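Local coordinates for imine reductase (Bacillus cereus, PDB 4D3D) that catalyses the NADPH-dependent, S-selective reduction of the imine 2-methylpyrroline, at the interface of chains A and B. Numbering follows the deposited sequence. Chains: chain A/B, Imine reductase.

The interface of chains A and B. Residues chain A 190, 193-194, 197-198; chain B 225, 229, 232.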
loop_
_atom_site.group_PDB
_atom_site.type_symbol
_atom_site.label_atom_id
_atom_site.label_comp_id
_atom_site.label_asym_id
_atom_site.label_seq_id
_atom_site.Cartn_x
_atom_site.Cartn_y
_atom_site.Cartn_z
ATOM N N GLN A 190 6.527 10.125 -1.267
ATOM C CA GLN A 190 5.235 9.849 -0.672
ATOM C C GLN A 190 4.226 9.449 -1.754
ATOM O O GLN A 190 3.368 8.576 -1.466
ATOM C CB GLN A 190 4.712 11.055 0.122
ATOM C CG GLN A 190 5.319 11.191 1.477
ATOM C CD GLN A 190 4.533 12.287 2.243
ATOM O OE1 GLN A 190 4.070 13.285 1.632
ATOM N NE2 GLN A 190 4.218 12.001 3.525
ATOM N N ILE A 193 4.518 5.722 -2.709
ATOM C CA ILE A 193 3.746 4.882 -1.748
ATOM C C ILE A 193 2.211 5.011 -2.034
ATOM O O ILE A 193 1.495 4.022 -2.176
ATOM C CB ILE A 193 4.052 5.247 -0.290
ATOM C CG1 ILE A 193 5.505 4.855 0.034
ATOM C CG2 ILE A 193 3.147 4.502 0.629
ATOM C CD1 ILE A 193 5.944 5.267 1.462
ATOM N N PHE A 194 1.703 6.262 -2.172
ATOM C CA PHE A 194 0.335 6.486 -2.364
ATOM C C PHE A 194 -0.237 5.677 -3.530
ATOM O O PHE A 194 -1.239 4.924 -3.334
ATOM C CB PHE A 194 -0.026 7.970 -2.505
ATOM C CG PHE A 194 -1.503 8.197 -2.705
ATOM C CD1 PHE A 194 -2.391 8.189 -1.641
ATOM C CD2 PHE A 194 -2.049 8.298 -4.001
ATOM C CE1 PHE A 194 -3.770 8.372 -1.815
ATOM C CE2 PHE A 194 -3.426 8.432 -4.153
ATOM C CZ PHE A 194 -4.269 8.471 -3.103
ATOM N N ALA A 197 0.327 1.675 -3.312
ATOM C CA ALA A 197 -0.503 1.065 -2.288
ATOM C C ALA A 197 -2.013 1.140 -2.639
ATOM O O ALA A 197 -2.777 0.165 -2.457
ATOM C CB ALA A 197 -0.216 1.667 -0.960
ATOM N N MET A 198 -2.467 2.295 -3.187
ATOM C CA MET A 198 -3.855 2.394 -3.566
ATOM C C MET A 198 -4.210 1.486 -4.736
ATOM O O MET A 198 -5.315 0.912 -4.770
ATOM C CB MET A 198 -4.266 3.840 -3.841
ATOM C CG MET A 198 -4.361 4.662 -2.562
ATOM S SD MET A 198 -5.422 4.106 -1.233
ATOM C CE MET A 198 -7.015 4.129 -2.020
ATOM N N MET B 225 1.837 8.873 5.544
ATOM C CA MET B 225 1.154 8.534 4.284
ATOM C C MET B 225 0.391 7.233 4.461
ATOM O O MET B 225 -0.813 7.125 4.107
ATOM C CB MET B 225 2.133 8.433 3.141
ATOM C CG MET B 225 1.516 7.901 1.822
ATOM S SD MET B 225 0.146 8.911 1.207
ATOM C CE MET B 225 0.968 10.333 0.646
ATOM N N LEU B 229 -4.090 6.225 4.385
ATOM C CA LEU B 229 -4.749 5.449 3.285
ATOM C C LEU B 229 -6.143 4.935 3.626
ATOM O O LEU B 229 -7.013 4.982 2.789
ATOM C CB LEU B 229 -3.853 4.353 2.773
ATOM C CG LEU B 229 -2.485 4.801 2.182
ATOM C CD1 LEU B 229 -1.682 3.649 1.698
ATOM C CD2 LEU B 229 -2.595 5.884 1.125
ATOM N N PHE B 232 -8.934 7.312 2.514
ATOM C CA PHE B 232 -9.219 7.209 1.058
ATOM C C PHE B 232 -10.075 5.981 0.797
ATOM O O PHE B 232 -11.018 6.030 0.044
ATOM C CB PHE B 232 -7.923 7.190 0.216
ATOM C CG PHE B 232 -7.148 8.520 0.202
ATOM C CD1 PHE B 232 -6.210 8.836 1.201
ATOM C CD2 PHE B 232 -7.393 9.436 -0.794
ATOM C CE1 PHE B 232 -5.517 10.007 1.168
ATOM C CE2 PHE B 232 -6.712 10.650 -0.805
ATOM C CZ PHE B 232 -5.795 10.928 0.163
#
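Helix 182-210 of chain A lies against helix 215-242 of chain B, with A:Phe194 meeting B:Leu229 and B:Phe232, an example of the helix-on-helix packing that joins the C-terminal halves of two subunits in the imine reductase family, whose dimers are typically domain-swapped. On the chain A side, A:Phe194 buries the most surface of the residues here (37 Å²). Its CG stands anti to the backbone N (chi1 -180°), which sends the ring out towards the partner helix, its CD1-CE1 rim turned to B:Leu229 and B:Phe232. The two phenyl rings meet edge to face, their planes turned 68° apart: the rim carbon CE1 of A:Phe194 sits over the centre of the B:Phe232 face, 3.6 Å above its plane. From within its own chain A:Met198 CG covers one face of the A:Phe194 ring near the rim, which should help fix its rotation. B:Leu229 forks between two neighbours, CD2 reaching A:Phe194 CD1 at 3.6 Å while CD1 meets the methyl CB of A:Ala197, also at 3.6 Å. One helical turn earlier, B:Met225 CG, anti to its own backbone N (chi1 172°), passes A:Ile193 CG2; a bend at chi2 then turns the sulfur SD to 3.8 Å from A:Phe194 CB. The bend at chi3 brings the terminal methyl CE of B:Met225 to 3.6 Å from the carbonyl O of A:Gln190 and 3.8 Å from A:Gln190 CB. At the other end of the patch, A:Met198 CE rests 3.9 Å from B:Phe232 CB.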